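Local coordinates for protein 11R-lipoxygenase (Gersemia fruticosa, PDB 3VF1) that probably inserts molecular oxygen into polyunsaturated fatty acids as a calcium-regulated, non-heme iron lipoxygenase, at residues A[311-316]-A[461-466]. Sequence-based numbering, arbitrary orientation.
Sequences YKILEG and MQKHYR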
loop_
_atom_site.group_PDB
_atom_site.type_symbol
_atom_site.label_atom_id
_atom_site.label_comp_id
_atom_site.label_asym_id
_atom_site.label_seq_id
_atom_site.Cartn_x
_atom_site.Cartn_y
_atom_site.Cartn_z
ATOM N N TYR A 311 19.900 -6.117 11.426
ATOM C CA TYR A 311 19.698 -6.265 9.987
ATOM C C TYR A 311 20.434 -7.481 9.432
ATOM O O TYR A 311 21.039 -7.430 8.362
ATOM C CB TYR A 311 20.134 -4.989 9.267
ATOM C CG TYR A 311 19.293 -3.799 9.662
ATOM C CD1 TYR A 311 19.597 -3.055 10.793
ATOM C CD2 TYR A 311 18.179 -3.437 8.918
ATOM C CE1 TYR A 311 18.820 -1.978 11.165
ATOM C CE2 TYR A 311 17.399 -2.362 9.281
ATOM C CZ TYR A 311 17.722 -1.636 10.406
ATOM O OH TYR A 311 16.943 -0.565 10.769
ATOM N N LYS A 312 20.364 -8.580 10.175
ATOM C CA LYS A 312 20.966 -9.840 9.761
ATOM C C LYS A 312 20.509 -10.264 8.369
ATOM O O LYS A 312 21.253 -10.911 7.636
ATOM C CB LYS A 312 20.611 -10.935 10.767
ATOM C CG LYS A 312 21.151 -12.306 10.409
ATOM C CD LYS A 312 20.875 -13.314 11.512
ATOM C CE LYS A 312 21.519 -14.658 11.213
ATOM N NZ LYS A 312 21.356 -15.617 12.342
ATOM N N ILE A 313 19.284 -9.903 8.006
ATOM C CA ILE A 313 18.694 -10.366 6.754
ATOM C C ILE A 313 19.480 -9.900 5.526
ATOM O O ILE A 313 19.385 -10.504 4.460
ATOM C CB ILE A 313 17.219 -9.921 6.621
ATOM C CG1 ILE A 313 16.556 -10.641 5.447
ATOM C CG2 ILE A 313 17.123 -8.408 6.454
ATOM C CD1 ILE A 313 15.051 -10.489 5.406
ATOM N N LEU A 314 20.258 -8.834 5.678
ATOM C CA LEU A 314 21.060 -8.320 4.572
ATOM C C LEU A 314 22.264 -9.209 4.278
ATOM O O LEU A 314 22.934 -9.047 3.258
ATOM C CB LEU A 314 21.529 -6.895 4.869
ATOM C CG LEU A 314 20.454 -5.816 4.736
ATOM C CD1 LEU A 314 20.959 -4.481 5.259
ATOM C CD2 LEU A 314 20.012 -5.691 3.287
ATOM N N GLU A 315 22.536 -10.150 5.174
ATOM C CA GLU A 315 23.663 -11.054 5.008
ATOM C C GLU A 315 23.466 -11.930 3.774
ATOM O O GLU A 315 22.463 -12.632 3.657
ATOM C CB GLU A 315 23.822 -11.924 6.255
ATOM C CG GLU A 315 25.239 -12.413 6.500
ATOM C CD GLU A 315 25.425 -12.974 7.898
ATOM O OE1 GLU A 315 24.407 -13.281 8.555
ATOM O OE2 GLU A 315 26.588 -13.098 8.341
ATOM N N GLY A 316 24.424 -11.877 2.852
ATOM C CA GLY A 316 24.368 -12.683 1.647
ATOM C C GLY A 316 23.794 -11.948 0.447
ATOM O O GLY A 316 23.845 -12.449 -0.675
ATOM N N MET A 461 13.717 -9.445 -1.156
ATOM C CA MET A 461 12.290 -9.703 -1.026
ATOM C C MET A 461 12.032 -11.198 -0.888
ATOM O O MET A 461 11.271 -11.630 -0.024
ATOM C CB MET A 461 11.537 -9.160 -2.239
ATOM C CG MET A 461 11.542 -7.646 -2.339
ATOM S SD MET A 461 10.264 -7.021 -3.439
ATOM C CE MET A 461 10.784 -7.723 -5.004
ATOM N N GLN A 462 12.674 -11.980 -1.748
ATOM C CA GLN A 462 12.520 -13.426 -1.730
ATOM C C GLN A 462 12.948 -14.000 -0.388
ATOM O O GLN A 462 12.353 -14.956 0.109
ATOM C CB GLN A 462 13.343 -14.059 -2.849
ATOM C CG GLN A 462 12.851 -13.716 -4.244
ATOM C CD GLN A 462 13.748 -14.269 -5.332
ATOM O OE1 GLN A 462 14.974 -14.227 -5.221
ATOM N NE2 GLN A 462 13.140 -14.798 -6.389
ATOM N N LYS A 463 13.982 -13.409 0.200
ATOM C CA LYS A 463 14.519 -13.902 1.460
ATOM C C LYS A 463 13.541 -13.666 2.607
ATOM O O LYS A 463 13.414 -14.503 3.502
ATOM C CB LYS A 463 15.861 -13.237 1.767
ATOM C CG LYS A 463 16.597 -13.861 2.939
ATOM C CD LYS A 463 17.991 -13.278 3.101
ATOM C CE LYS A 463 18.737 -13.941 4.248
ATOM N NZ LYS A 463 20.079 -13.340 4.466
ATOM N N HIS A 464 12.849 -12.531 2.580
ATOM C CA HIS A 464 11.859 -12.229 3.606
ATOM C C HIS A 464 10.605 -13.072 3.416
ATOM O O HIS A 464 10.012 -13.540 4.388
ATOM C CB HIS A 464 11.481 -10.746 3.590
ATOM C CG HIS A 464 10.492 -10.370 4.652
ATOM N ND1 HIS A 464 10.867 -10.064 5.943
ATOM C CD2 HIS A 464 9.143 -10.273 4.620
ATOM C CE1 HIS A 464 9.792 -9.785 6.657
ATOM N NE2 HIS A 464 8.732 -9.904 5.878
ATOM N N TYR A 465 10.203 -13.260 2.163
ATOM C CA TYR A 465 8.989 -14.006 1.860
ATOM C C TYR A 465 9.096 -15.453 2.327
ATOM O O TYR A 465 8.153 -16.000 2.889
ATOM C CB TYR A 465 8.687 -13.969 0.360
ATOM C CG TYR A 465 7.386 -14.650 0.002
ATOM C CD1 TYR A 465 6.169 -14.001 0.172
ATOM C CD2 TYR A 465 7.371 -15.944 -0.497
ATOM C CE1 TYR A 465 4.978 -14.621 -0.147
ATOM C CE2 TYR A 465 6.184 -16.572 -0.820
ATOM C CZ TYR A 465 4.992 -15.904 -0.643
ATOM O OH TYR A 465 3.808 -16.526 -0.964
ATOM N N ARG A 466 10.249 -16.070 2.096
ATOM C CA ARG A 466 10.462 -17.459 2.492
ATOM C C ARG A 466 10.103 -17.714 3.954
ATOM O O ARG A 466 9.754 -18.835 4.319
ATOM C CB ARG A 466 11.913 -17.876 2.245
ATOM C CG ARG A 466 12.217 -18.241 0.802
ATOM C CD ARG A 466 13.511 -19.031 0.687
ATOM N NE ARG A 466 14.693 -18.228 0.992
ATOM C CZ ARG A 466 15.324 -17.452 0.114
ATOM N NH1 ARG A 466 14.886 -17.354 -1.136
ATOM N NH2 ARG A 466 16.395 -16.765 0.488
HETATM O O HOH W 1 20.453 -14.256 7.232
#
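With CG anti to the backbone N (chi1 -170°) and every later torsion extended, Lys463 reaches straight from its helix to the 3-10 turn at 312-314, while Ile313 has its CG1 likewise anti to N, which puts that atom beside the Lys463 chain, where it meets CD; the two side chains run alongside each other with opposite sense. The ammonium ends among backbone carbonyls. Its hydrogen bond to Ile313 O, 2.9 Å from Lys463 NZ, comes from above the carbonyl plane, 49° out of it, at a C=O...N angle of 117°. Glu315 O lies 2.6 Å from Lys463 NZ, and a water O accepts a further hydrogen bond from Lys463 NZ at 2.9 Å. That water also donates a weak one to Lys312 O. The Glu315 carboxylate stands apart, Glu315 OE1 6.0 Å from Lys463 NZ, and its charge could at most add a longer-range attraction. Nearer the helix, along the aliphatic part of the chain, Lys463 CD rests on Ile313 CG1 at 3.8 Å. Ile313 CD1 meets His464 CB at 4.0 Å, and the same CD1 sits at the edge of the imidazole, near its plane. A methionine in place of Lys463 would probably leave Ile313 O and the bridging water without their charged donor. In the lipoxygenase domain this surface contact ties the turn following strand 306-310 to the C-terminal part of helix 456-465; helix 369-410, which carries the iron ligands His392 and His397, touches both segments, its Ile390 packing against Ile313 and His464.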